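PDB 4KF8: Nup188 from Myceliophthora thermophila, which probably helps build the scaffold of the nuclear pore complex and resembles nuclear transport receptors in structure and behaviour. Local coordinates for residues L283-L294 and A367-L378. Residues are numbered along the deposited sequence; the frame is centred on the assembly and turned at random.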
loop_
_atom_site.group_PDB
_atom_site.type_symbol
_atom_site.label_atom_id
_atom_site.label_comp_id
_atom_site.label_asym_id
_atom_site.label_seq_id
_atom_site.Cartn_x
_atom_site.Cartn_y
_atom_site.Cartn_z
ATOM N N LEU A 283 12.111 8.766 0.552
ATOM C CA LEU A 283 12.122 7.495 1.261
ATOM C C LEU A 283 11.372 6.434 0.460
ATOM O O LEU A 283 11.736 5.257 0.472
ATOM C CB LEU A 283 11.495 7.652 2.646
ATOM C CG LEU A 283 11.648 6.463 3.593
ATOM C CD1 LEU A 283 13.078 6.359 4.094
ATOM C CD2 LEU A 283 10.666 6.565 4.751
ATOM N N VAL A 284 10.321 6.857 -0.237
ATOM C CA VAL A 284 9.562 5.959 -1.101
ATOM C C VAL A 284 10.413 5.444 -2.261
ATOM O O VAL A 284 10.163 4.362 -2.788
ATOM C CB VAL A 284 8.294 6.639 -1.665
ATOM C CG1 VAL A 284 7.223 6.750 -0.591
ATOM C CG2 VAL A 284 8.630 8.004 -2.248
ATOM N N ALA A 285 11.415 6.225 -2.652
ATOM C CA ALA A 285 12.308 5.842 -3.735
ATOM C C ALA A 285 13.181 4.671 -3.310
ATOM O O ALA A 285 13.584 3.853 -4.132
ATOM C CB ALA A 285 13.167 7.021 -4.153
ATOM N N LEU A 286 13.467 4.599 -2.014
ATOM C CA LEU A 286 14.299 3.537 -1.467
ATOM C C LEU A 286 13.511 2.242 -1.307
ATOM O O LEU A 286 14.071 1.154 -1.414
ATOM C CB LEU A 286 14.887 3.961 -0.120
ATOM C CG LEU A 286 15.799 5.189 -0.137
ATOM C CD1 LEU A 286 16.307 5.510 1.261
ATOM C CD2 LEU A 286 16.956 4.971 -1.089
ATOM N N SER A 287 12.213 2.366 -1.051
ATOM C CA SER A 287 11.356 1.199 -0.858
ATOM C C SER A 287 10.908 0.625 -2.195
ATOM O O SER A 287 10.680 -0.577 -2.319
ATOM C CB SER A 287 10.137 1.560 -0.010
ATOM O OG SER A 287 9.276 2.444 -0.704
ATOM N N GLU A 288 10.775 1.498 -3.187
ATOM C CA GLU A 288 10.459 1.080 -4.545
ATOM C C GLU A 288 11.567 0.173 -5.061
ATOM O O GLU A 288 11.313 -0.928 -5.550
ATOM C CB GLU A 288 10.335 2.301 -5.454
ATOM C CG GLU A 288 10.004 1.966 -6.894
ATOM C CD GLU A 288 10.557 2.981 -7.867
ATOM O OE1 GLU A 288 11.538 3.666 -7.513
ATOM O OE2 GLU A 288 10.017 3.093 -8.987
ATOM N N VAL A 289 12.798 0.660 -4.946
ATOM C CA VAL A 289 13.986 -0.084 -5.333
ATOM C C VAL A 289 14.136 -1.339 -4.479
ATOM O O VAL A 289 14.553 -2.385 -4.969
ATOM C CB VAL A 289 15.243 0.804 -5.219
ATOM C CG1 VAL A 289 16.511 -0.000 -5.445
ATOM C CG2 VAL A 289 15.157 1.954 -6.210
ATOM N N HIS A 290 13.778 -1.230 -3.204
ATOM C CA HIS A 290 13.800 -2.372 -2.297
ATOM C C HIS A 290 12.823 -3.447 -2.767
ATOM O O HIS A 290 13.142 -4.635 -2.760
ATOM C CB HIS A 290 13.453 -1.925 -0.875
ATOM C CG HIS A 290 13.526 -3.020 0.142
ATOM N ND1 HIS A 290 14.592 -3.887 0.229
ATOM C CD2 HIS A 290 12.665 -3.385 1.122
ATOM C CE1 HIS A 290 14.385 -4.740 1.215
ATOM N NE2 HIS A 290 13.222 -4.456 1.773
ATOM N N SER A 291 11.634 -3.018 -3.180
ATOM C CA SER A 291 10.615 -3.934 -3.681
ATOM C C SER A 291 11.077 -4.631 -4.953
ATOM O O SER A 291 11.013 -5.851 -5.060
ATOM C CB SER A 291 9.303 -3.188 -3.942
ATOM O OG SER A 291 8.680 -2.798 -2.729
ATOM N N LEU A 292 11.541 -3.837 -5.911
ATOM C CA LEU A 292 12.015 -4.349 -7.191
ATOM C C LEU A 292 13.175 -5.324 -7.034
ATOM O O LEU A 292 13.280 -6.298 -7.777
ATOM C CB LEU A 292 12.431 -3.193 -8.099
ATOM C CG LEU A 292 11.291 -2.346 -8.655
ATOM C CD1 LEU A 292 11.825 -1.106 -9.344
ATOM C CD2 LEU A 292 10.462 -3.181 -9.613
ATOM N N ALA A 293 14.047 -5.056 -6.068
ATOM C CA ALA A 293 15.197 -5.917 -5.820
ATOM C C ALA A 293 14.751 -7.303 -5.365
ATOM O O ALA A 293 15.343 -8.310 -5.748
ATOM C CB ALA A 293 16.124 -5.289 -4.793
ATOM N N LEU A 294 13.701 -7.345 -4.550
ATOM C CA LEU A 294 13.131 -8.606 -4.089
ATOM C C LEU A 294 12.403 -9.343 -5.207
ATOM O O LEU A 294 12.546 -10.557 -5.356
ATOM C CB LEU A 294 12.173 -8.367 -2.920
ATOM C CG LEU A 294 12.818 -8.166 -1.550
ATOM C CD1 LEU A 294 11.758 -7.884 -0.498
ATOM C CD2 LEU A 294 13.642 -9.392 -1.180
ATOM N N ALA A 367 15.911 5.280 6.449
ATOM C CA ALA A 367 16.538 5.394 5.141
ATOM C C ALA A 367 17.739 4.464 5.059
ATOM O O ALA A 367 17.968 3.823 4.035
ATOM C CB ALA A 367 16.955 6.830 4.872
ATOM N N VAL A 368 18.505 4.394 6.144
ATOM C CA VAL A 368 19.633 3.473 6.223
ATOM C C VAL A 368 19.134 2.036 6.157
ATOM O O VAL A 368 19.660 1.226 5.399
ATOM C CB VAL A 368 20.465 3.685 7.511
ATOM C CG1 VAL A 368 21.331 2.468 7.803
ATOM C CG2 VAL A 368 21.323 4.935 7.391
ATOM N N GLY A 369 18.099 1.740 6.939
ATOM C CA GLY A 369 17.531 0.405 7.002
ATOM C C GLY A 369 17.111 -0.159 5.659
ATOM O O GLY A 369 17.358 -1.330 5.365
ATOM N N LEU A 370 16.480 0.676 4.838
ATOM C CA LEU A 370 16.012 0.243 3.523
ATOM C C LEU A 370 17.155 -0.123 2.579
ATOM O O LEU A 370 17.303 -1.282 2.201
ATOM C CB LEU A 370 15.118 1.310 2.885
ATOM C CG LEU A 370 13.692 1.404 3.433
ATOM C CD1 LEU A 370 12.940 2.561 2.793
ATOM C CD2 LEU A 370 12.951 0.093 3.216
ATOM N N LEU A 371 17.966 0.863 2.208
ATOM C CA LEU A 371 19.025 0.639 1.225
ATOM C C LEU A 371 20.148 -0.280 1.719
ATOM O O LEU A 371 20.997 -0.705 0.936
ATOM C CB LEU A 371 19.578 1.969 0.685
ATOM C CG LEU A 371 19.966 3.083 1.662
ATOM C CD1 LEU A 371 21.312 2.817 2.303
ATOM C CD2 LEU A 371 19.966 4.441 0.977
ATOM N N GLU A 372 20.143 -0.586 3.013
ATOM C CA GLU A 372 21.068 -1.565 3.573
ATOM C C GLU A 372 20.589 -2.970 3.220
ATOM O O GLU A 372 21.392 -3.867 2.959
ATOM C CB GLU A 372 21.158 -1.410 5.092
ATOM C CG GLU A 372 22.222 -2.262 5.757
ATOM C CD GLU A 372 22.184 -2.161 7.272
ATOM O OE1 GLU A 372 23.266 -2.111 7.895
ATOM O OE2 GLU A 372 21.073 -2.138 7.842
ATOM N N GLY A 373 19.270 -3.149 3.215
ATOM C CA GLY A 373 18.664 -4.413 2.842
ATOM C C GLY A 373 18.760 -4.679 1.351
ATOM O O GLY A 373 18.856 -5.828 0.921
ATOM N N ILE A 374 18.733 -3.610 0.562
ATOM C CA ILE A 374 18.891 -3.713 -0.884
ATOM C C ILE A 374 20.276 -4.257 -1.208
ATOM O O ILE A 374 20.468 -4.964 -2.198
ATOM C CB ILE A 374 18.702 -2.346 -1.571
ATOM C CG1 ILE A 374 17.356 -1.733 -1.179
ATOM C CG2 ILE A 374 18.814 -2.481 -3.086
ATOM C CD1 ILE A 374 17.108 -0.369 -1.777
ATOM N N ARG A 375 21.239 -3.926 -0.354
ATOM C CA ARG A 375 22.599 -4.431 -0.491
ATOM C C ARG A 375 22.639 -5.937 -0.246
ATOM O O ARG A 375 23.260 -6.677 -1.003
ATOM C CB ARG A 375 23.528 -3.711 0.487
ATOM C CG ARG A 375 24.968 -4.201 0.474
ATOM C CD ARG A 375 25.763 -3.544 1.590
ATOM N NE ARG A 375 25.049 -3.610 2.862
ATOM C CZ ARG A 375 25.106 -4.642 3.698
ATOM N NH1 ARG A 375 25.851 -5.698 3.397
ATOM N NH2 ARG A 375 24.419 -4.619 4.834
ATOM N N ASP A 376 21.967 -6.378 0.812
ATOM C CA ASP A 376 21.924 -7.792 1.174
ATOM C C ASP A 376 21.285 -8.632 0.075
ATOM O O ASP A 376 21.833 -9.658 -0.330
ATOM C CB ASP A 376 21.151 -7.987 2.480
ATOM C CG ASP A 376 21.747 -7.209 3.638
ATOM O OD1 ASP A 376 22.987 -7.060 3.682
ATOM O OD2 ASP A 376 20.973 -6.747 4.506
ATOM N N VAL A 377 20.124 -8.191 -0.400
ATOM C CA VAL A 377 19.386 -8.907 -1.437
ATOM C C VAL A 377 20.212 -9.101 -2.706
ATOM O O VAL A 377 20.475 -10.231 -3.121
ATOM C CB VAL A 377 18.078 -8.174 -1.799
ATOM C CG1 VAL A 377 17.453 -8.777 -3.048
ATOM C CG2 VAL A 377 17.105 -8.214 -0.630
ATOM N N LEU A 378 20.633 -7.993 -3.306
ATOM C CA LEU A 378 21.343 -8.024 -4.583
ATOM C C LEU A 378 22.682 -8.758 -4.523
ATOM O O LEU A 378 23.243 -9.116 -5.557
ATOM C CB LEU A 378 21.549 -6.601 -5.112
ATOM C CG LEU A 378 20.301 -5.832 -5.546
ATOM C CD1 LEU A 378 20.660 -4.403 -5.909
ATOM C CD2 LEU A 378 19.633 -6.524 -6.717
#
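Leu-283 lays its CD1 against the backbone of Ala-367, 3.7 Å from CA. Its torsions, chi1 -170° with CG anti to the backbone N and chi2 73°, together bring CD1 to helix 367-378. Leu-286 CD1 lies 3.9 Å from Ala-367 CB, and Leu-286 CD2 lies 3.7 Å from Leu-371 CD2. Leu-370 CD1 rests against Leu-283, Ser-287 CB and Leu-286 CB, the last at 3.8 Å. The segments 284-294 and 367-378 run nearly parallel, their axes 23° apart and 9.0 Å at closest approach. Such apolar packing of neighbouring helices in an alpha-helical domain is consistent with an alpha-solenoid-like architecture, as in nuclear transport receptors. Helix 317-328 also packs on Val-289 and Leu-371. Ile-374 is a knob in the hole formed by Leu-286, Val-289, His-290 and Ala-293. Ile-374 CD1 lies 3.7 Å from Val-289 CG1. His-290 ND1 meets Ile-374 CG1. With an alanine in place of Ile-374, the hole would probably be left partly unfilled and the His-290 ring freer to turn. The His-290 and Leu-370 side chains cross at about a right angle, with His-290 CD2 near Leu-370 CD2. Ala-293 touches Val-377 CG1 and Leu-378 CD2 through its CB. Leu-294 sets CD2 against Val-377 CG2 at 3.7 Å.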